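Local coordinates for protein Cd1 (Flavonifractor plautii, PDB 7D39) that probably uses bound FMN to reduce the carbon-carbon double bond of flavones and flavonols, initiating their breakdown by gut bacteria, at residues 118-121 and 122-126; 273-276 and 277-281. All coordinates share one frame; numbering follows the deposited sequence.

Both are local surface contacts, and neither closes a long loop. Each joins successive turns of its own helix, so neither ties separate parts of the fold together. From the N terminus, the chain first builds the FMN-binding, flavodoxin-like part around a parallel five-stranded sheet. Interaction 1 lies at the C-terminal end of helix 111-124, which follows strand 82-88 and precedes strand 138-144 in the chain. It includes the turn out of that helix. After the small antiparallel sheet of strands 224-227 to 248-252, interaction 2 lies midway along helix 265-285. The two neither nest nor cross. The centres of interaction 1 and interaction 2 are about 22 Å apart, their nearest atoms about 8 Å.

Interaction 1: 118-121 and 122-126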
# COMPACT_ATOMS: atom_id res chain seq x y z
N THR A 118 -7.37 -18.41 8.62
CA THR A 118 -8.33 -19.34 8.05
C THR A 118 -7.86 -20.78 8.21
O THR A 118 -8.70 -21.69 8.21
CB THR A 118 -8.63 -19.02 6.57
OG1 THR A 118 -7.76 -19.75 5.71
CG2 THR A 118 -8.50 -17.55 6.28
N LYS A 119 -6.56 -21.01 8.37
CA LYS A 119 -6.08 -22.36 8.65
C LYS A 119 -6.47 -22.79 10.05
O LYS A 119 -6.98 -23.90 10.25
CB LYS A 119 -4.57 -22.42 8.47
CG LYS A 119 -4.02 -23.83 8.32
CD LYS A 119 -3.11 -23.89 7.10
CE LYS A 119 -3.80 -23.27 5.88
NZ LYS A 119 -2.87 -22.98 4.76
N ILE A 120 -6.25 -21.93 11.04
CA ILE A 120 -6.65 -22.26 12.40
C ILE A 120 -8.16 -22.46 12.47
O ILE A 120 -8.65 -23.35 13.18
CB ILE A 120 -6.16 -21.18 13.37
CG1 ILE A 120 -4.64 -21.31 13.57
CG2 ILE A 120 -6.88 -21.30 14.71
CD1 ILE A 120 -3.97 -20.13 14.27
N ALA A 121 -8.92 -21.66 11.73
CA ALA A 121 -10.37 -21.78 11.78
C ALA A 121 -10.84 -23.11 11.21
O ALA A 121 -11.69 -23.78 11.79
CB ALA A 121 -11.01 -20.61 11.03
N GLU A 122 -10.28 -23.51 10.06
CA GLU A 122 -10.68 -24.78 9.47
C GLU A 122 -10.31 -25.96 10.37
O GLU A 122 -11.00 -26.98 10.37
CB GLU A 122 -10.03 -24.95 8.10
CG GLU A 122 -10.40 -23.86 7.12
CD GLU A 122 -9.65 -23.98 5.80
OE1 GLU A 122 -8.66 -24.76 5.74
OE2 GLU A 122 -10.05 -23.31 4.82
N GLU A 123 -9.22 -25.85 11.11
CA GLU A 123 -8.76 -27.01 11.86
C GLU A 123 -9.38 -27.09 13.25
O GLU A 123 -9.44 -28.18 13.83
CB GLU A 123 -7.23 -27.01 11.94
CG GLU A 123 -6.62 -27.94 10.91
CD GLU A 123 -5.25 -27.49 10.47
OE1 GLU A 123 -4.76 -26.47 11.00
OE2 GLU A 123 -4.65 -28.16 9.59
N THR A 124 -9.85 -25.97 13.79
CA THR A 124 -10.45 -25.94 15.12
C THR A 124 -11.96 -25.83 15.07
O THR A 124 -12.59 -25.64 16.11
CB THR A 124 -9.88 -24.78 15.93
OG1 THR A 124 -10.22 -23.54 15.30
CG2 THR A 124 -8.36 -24.88 16.02
N GLY A 125 -12.56 -25.95 13.89
CA GLY A 125 -13.98 -25.73 13.77
C GLY A 125 -14.40 -24.30 13.92
O GLY A 125 -15.59 -24.04 14.14
N GLY A 126 -13.48 -23.35 13.84
CA GLY A 126 -13.83 -21.95 13.90
C GLY A 126 -14.63 -21.52 12.69
O GLY A 126 -14.94 -22.30 11.78
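The side chain of T124 lies alongside that of I120, one helical turn earlier, and the two point the same way. Their CG2 methyls are 4.1 Å apart. The contact is at the C-terminal end of helix 111-124, in the flavodoxin-like fold of the FMN reductase family. The chain leaves the helix through a glycine turn that resembles a Schellman motif. G125 takes a positive phi of 71°, a conformation that favours glycine. A weak bond of 2.8 Å then joins G126 N to A121 O, five residues back. This is the 6→1 bond of such a turn.

T124 grips one carbonyl twice. Its OG1 donates to I120 O at 2.6 Å, and its backbone N bonds to the same oxygen at 2.9 Å. The two donors come from opposite faces of the carbonyl plane. The hydroxyl reaches I120 O because chi1 of 63° sets OG1 between the backbone N and the carbonyl carbon. From there it turns back over the preceding turn. I120 O also takes a weak bond from E123 N.

On another side of the helix, E122 runs back past T118. Its backbone N bonds to T118 O, and its CG packs against the same oxygen. The chain beyond CG is extended, and the carboxylate passes near T118 OG1. K119 and E123 are also side by side, with K119 CG 3.8 Å from E123 OE1. It is the CG methylene that comes near this oxygen, and no salt bridge forms. A121 is the buried residue of the group. Its CB points away from 122-126 overall but is still 4.1 Å from G126 C.

Interaction 2: 273-276 and 277-281; sequences NDIK and ENTGK
E277 reaches back along the surface of helix 265-285 toward N273, one turn earlier. Its CB is 3.7 Å from N273 O, the carbonyl that accepts the backbone N-H of E277 in a nearly straight bond. With chi1 at -69°, CG lies beside the backbone N and comes closer to that oxygen, at 3.5 Å. The chain then extends. CD moves off the carbonyl and meets the N273 amide, 3.5 Å from ND2. At the tip, OE2 is 3.3 Å from N273 ND2. OE1 is about equally far from N273 ND2 and D274 OD1, at 4.0 and 4.1 Å. The N273 amide and the E277 carboxylate are steeply inclined, their planes 64° apart.

I275 and T279 meet on another side of the helix. I275 O accepts twice from T279: OG1 donates at 2.7 Å and the backbone N at 2.8 Å, from opposite faces of the carbonyl plane. Here OG1 is anti to the carbonyl carbon, chi1 -64°, which brings the hydroxyl back over the preceding turn. I275 CG2 lies close by. N278 ND2 is near D274 O, but the angle is too poor for a hydrogen bond. That oxygen accepts N278 N instead.

The chemistry is that of a largely exposed stretch of helix. The backbone bonds hold the turns, and the T279 hydroxyl turns inward to the backbone. D274 and E277 bring two acids together, which would probably repel each other modestly and so favour some exposure of both to solvent.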
# COMPACT_ATOMS: atom_id res chain seq x y z
N ASN A 273 5.69 -13.88 13.38
CA ASN A 273 6.09 -14.64 14.56
C ASN A 273 6.92 -13.78 15.51
O ASN A 273 6.79 -13.91 16.74
CB ASN A 273 6.85 -15.91 14.18
CG ASN A 273 7.16 -16.76 15.41
OD1 ASN A 273 6.26 -17.38 16.00
ND2 ASN A 273 8.43 -16.77 15.83
N ASP A 274 7.76 -12.89 14.97
CA ASP A 274 8.50 -11.95 15.81
C ASP A 274 7.56 -11.06 16.61
O ASP A 274 7.80 -10.78 17.79
CB ASP A 274 9.44 -11.09 14.97
CG ASP A 274 10.59 -11.89 14.35
OD1 ASP A 274 10.90 -13.00 14.85
OD2 ASP A 274 11.19 -11.39 13.38
N ILE A 275 6.47 -10.59 15.98
CA ILE A 275 5.50 -9.77 16.69
C ILE A 275 4.87 -10.56 17.82
O ILE A 275 4.67 -10.04 18.92
CB ILE A 275 4.44 -9.23 15.71
CG1 ILE A 275 5.07 -8.21 14.77
CG2 ILE A 275 3.26 -8.64 16.45
CD1 ILE A 275 4.11 -7.72 13.67
N LYS A 276 4.58 -11.84 17.57
CA LYS A 276 3.91 -12.64 18.60
C LYS A 276 4.83 -12.87 19.79
O LYS A 276 4.42 -12.68 20.94
CB LYS A 276 3.43 -13.97 18.02
CG LYS A 276 2.54 -14.74 19.00
CD LYS A 276 2.38 -16.18 18.65
CE LYS A 276 1.57 -16.91 19.72
NZ LYS A 276 0.15 -16.43 19.82
N GLU A 277 6.07 -13.28 19.53
CA GLU A 277 7.03 -13.46 20.61
C GLU A 277 7.22 -12.17 21.41
O GLU A 277 7.21 -12.19 22.64
CB GLU A 277 8.38 -13.92 20.06
CG GLU A 277 8.43 -15.31 19.48
CD GLU A 277 9.79 -15.62 18.86
OE1 GLU A 277 10.53 -14.65 18.56
OE2 GLU A 277 10.11 -16.81 18.68
N ASN A 278 7.39 -11.05 20.71
CA ASN A 278 7.68 -9.79 21.40
C ASN A 278 6.46 -9.26 22.14
O ASN A 278 6.61 -8.66 23.21
CB ASN A 278 8.21 -8.78 20.39
CG ASN A 278 9.59 -9.16 19.90
OD1 ASN A 278 10.42 -9.62 20.68
ND2 ASN A 278 9.84 -9.02 18.61
N THR A 279 5.26 -9.49 21.60
CA THR A 279 4.04 -9.17 22.33
C THR A 279 3.93 -9.98 23.60
O THR A 279 3.55 -9.46 24.66
CB THR A 279 2.83 -9.42 21.44
OG1 THR A 279 2.87 -8.53 20.32
CG2 THR A 279 1.57 -9.16 22.21
N GLY A 280 4.27 -11.27 23.53
CA GLY A 280 4.27 -12.09 24.74
C GLY A 280 5.24 -11.57 25.78
O GLY A 280 4.90 -11.44 26.95
N LYS A 281 6.46 -11.24 25.35
CA LYS A 281 7.42 -10.62 26.27
C LYS A 281 6.83 -9.38 26.91
O LYS A 281 7.00 -9.15 28.11
CB LYS A 281 8.71 -10.26 25.53
CG LYS A 281 9.68 -11.40 25.34
CD LYS A 281 10.75 -11.04 24.28
CE LYS A 281 11.71 -12.21 24.05
NZ LYS A 281 12.76 -11.90 23.05